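Local coordinates for Alpha/beta hydrolase fold protein (Ochrobactrum, PDB 4G9E) that hydrolyses N-acyl homoserine lactones, opening their lactone ring, and is held here with the ring-opened product N-butanoyl-L-homoserine, at residues G32-G37 with E158-S163. Residues are numbered along the deposited sequence; the frame is centred on the assembly and turned at random.
Sequences GNSSSG and ESYARS. With C4L (N-butanoyl-L-homoserine), chain C.
In the ligand pocket of this lactonase, Asn-33 and Tyr-160 meet beside the bound N-butanoyl-L-homoserine, a worked example of two distant segments joined through a shared ligand. Asn-33 sits in a type II beta turn, Gly-32 to Ser-35, after core strand 24-30; Tyr-160 comes from helix 154-165, probably part of the cap. The phenol enters edge-on, Tyr-160 OH 3.4 Å from Asn-33 CB, with amide and ring planes 69° apart. Ser-34 CB packs at the ring's edge, 4.1 Å from Tyr-160 CE2. Polar links run through the ligand. Asn-33 N gives an almost straight bond of 2.8 Å to carboxylate oxygen O2. With CG anti to the backbone N (chi1 -172°), the side chain carries Asn-33 ND2 to acyl oxygen O4, 2.9 Å away. Tyr-160 OH and ligand hydroxyl O3 share a 2.8 Å hydrogen bond. The amide's rotation is fixed from both ends: Asn-33 ND2 also bonds Ala-147 O, and Asn-33 OD1 accepts a 2.8 Å hydrogen bond from Ser-34 OG. With an alanine here, O4 and Ala-147 O would probably lose this donor and Ser-34 OG its acceptor. Leu-103 N, beside the probable nucleophile Ser-102, also bonds the ligand, so the two backbone N-H groups are consistent with the oxyanion hole of the alpha/beta-hydrolase fold.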
loop_
_atom_site.group_PDB
_atom_site.type_symbol
_atom_site.label_atom_id
_atom_site.label_comp_id
_atom_site.label_asym_id
_atom_site.label_seq_id
_atom_site.Cartn_x
_atom_site.Cartn_y
_atom_site.Cartn_z
ATOM N N GLY A 32 -3.350 -2.864 1.891
ATOM C CA GLY A 32 -2.657 -3.269 3.097
ATOM C C GLY A 32 -2.885 -4.705 3.524
ATOM O O GLY A 32 -3.537 -5.496 2.842
ATOM N N ASN A 33 -2.319 -5.029 4.677
ATOM C CA ASN A 33 -2.393 -6.358 5.266
ATOM C C ASN A 33 -3.848 -6.797 5.429
ATOM O O ASN A 33 -4.641 -6.117 6.086
ATOM C CB ASN A 33 -1.701 -6.291 6.624
ATOM C CG ASN A 33 -1.519 -7.644 7.274
ATOM O OD1 ASN A 33 -2.325 -8.565 7.104
ATOM N ND2 ASN A 33 -0.456 -7.760 8.053
ATOM N N SER A 34 -4.191 -7.927 4.812
ATOM C CA SER A 34 -5.518 -8.532 4.943
ATOM C C SER A 34 -6.627 -7.710 4.301
ATOM O O SER A 34 -7.803 -7.909 4.602
ATOM C CB SER A 34 -5.850 -8.851 6.413
ATOM O OG SER A 34 -4.862 -9.713 6.975
ATOM N N SER A 35 -6.249 -6.800 3.407
ATOM C CA SER A 35 -7.230 -5.968 2.727
ATOM C C SER A 35 -7.397 -6.432 1.282
ATOM O O SER A 35 -7.152 -7.596 0.958
ATOM C CB SER A 35 -6.836 -4.489 2.806
ATOM O OG SER A 35 -7.902 -3.652 2.400
ATOM N N SER A 36 -7.822 -5.506 0.429
ATOM C CA SER A 36 -8.119 -5.776 -0.971
ATOM C C SER A 36 -8.083 -4.452 -1.725
ATOM O O SER A 36 -8.285 -3.397 -1.124
ATOM C CB SER A 36 -9.521 -6.377 -1.087
ATOM O OG SER A 36 -10.001 -6.351 -2.421
ATOM N N GLY A 37 -7.830 -4.497 -3.032
ATOM C CA GLY A 37 -7.940 -3.304 -3.858
ATOM C C GLY A 37 -9.330 -2.681 -3.835
ATOM O O GLY A 37 -9.494 -1.500 -4.148
ATOM N N GLU A 158 -12.746 -8.764 13.369
ATOM C CA GLU A 158 -13.430 -7.498 13.577
ATOM C C GLU A 158 -12.489 -6.422 14.111
ATOM O O GLU A 158 -12.485 -5.292 13.615
ATOM C CB GLU A 158 -14.623 -7.661 14.515
ATOM C CG GLU A 158 -15.288 -6.332 14.783
ATOM C CD GLU A 158 -16.607 -6.450 15.503
ATOM O OE1 GLU A 158 -17.037 -7.581 15.816
ATOM O OE2 GLU A 158 -17.213 -5.396 15.753
ATOM N N SER A 159 -11.673 -6.768 15.103
ATOM C CA SER A 159 -10.767 -5.785 15.682
ATOM C C SER A 159 -9.768 -5.285 14.648
ATOM O O SER A 159 -9.522 -4.084 14.551
ATOM C CB SER A 159 -10.029 -6.348 16.896
ATOM O OG SER A 159 -9.476 -5.298 17.672
ATOM N N TYR A 160 -9.192 -6.208 13.881
ATOM C CA TYR A 160 -8.218 -5.824 12.869
ATOM C C TYR A 160 -8.864 -4.990 11.768
ATOM O O TYR A 160 -8.311 -3.976 11.349
ATOM C CB TYR A 160 -7.504 -7.048 12.278
ATOM C CG TYR A 160 -6.193 -6.693 11.609
ATOM C CD1 TYR A 160 -5.133 -6.196 12.353
ATOM C CD2 TYR A 160 -6.017 -6.837 10.237
ATOM C CE1 TYR A 160 -3.939 -5.855 11.762
ATOM C CE2 TYR A 160 -4.810 -6.501 9.631
ATOM C CZ TYR A 160 -3.781 -6.009 10.404
ATOM O OH TYR A 160 -2.586 -5.663 9.821
ATOM N N ALA A 161 -10.028 -5.421 11.294
ATOM C CA ALA A 161 -10.735 -4.691 10.245
ATOM C C ALA A 161 -11.089 -3.280 10.693
ATOM O O ALA A 161 -10.915 -2.309 9.947
ATOM C CB ALA A 161 -11.987 -5.439 9.827
ATOM N N ARG A 162 -11.605 -3.162 11.912
ATOM C CA ARG A 162 -12.008 -1.853 12.408
ATOM C C ARG A 162 -10.810 -0.923 12.590
ATOM O O ARG A 162 -10.877 0.249 12.243
ATOM C CB ARG A 162 -12.803 -1.984 13.708
ATOM C CG ARG A 162 -14.196 -2.556 13.505
ATOM C CD ARG A 162 -15.017 -2.473 14.778
ATOM N NE ARG A 162 -16.365 -3.011 14.599
ATOM C CZ ARG A 162 -17.384 -2.339 14.074
ATOM N NH1 ARG A 162 -17.218 -1.086 13.678
ATOM N NH2 ARG A 162 -18.573 -2.919 13.949
ATOM N N SER A 163 -9.713 -1.444 13.128
ATOM C CA SER A 163 -8.552 -0.601 13.397
ATOM C C SER A 163 -7.804 -0.207 12.121
ATOM O O SER A 163 -7.336 0.921 11.995
ATOM C CB SER A 163 -7.604 -1.275 14.390
ATOM O OG SER A 163 -7.154 -2.522 13.897
HETATM O O1 C4L C . -2.397 -2.159 7.523
HETATM C C4 C4L C . -1.336 -2.792 7.306
HETATM O O2 C4L C . -0.969 -3.150 6.165
HETATM C C3 C4L C . -0.454 -3.173 8.473
HETATM C C2 C4L C . -0.647 -2.217 9.657
HETATM C C1 C4L C . -0.171 -2.820 10.968
HETATM O O3 C4L C . -1.073 -3.856 11.390
HETATM N N1 C4L C . 0.970 -3.171 8.120
HETATM C C5 C4L C . 1.666 -4.297 7.938
HETATM O O4 C4L C . 1.184 -5.416 8.065
HETATM C C6 C4L C . 3.125 -4.144 7.576
HETATM C C7 C4L C . 3.964 -5.060 8.460
HETATM C C8 C4L C . 3.901 -4.670 9.932
#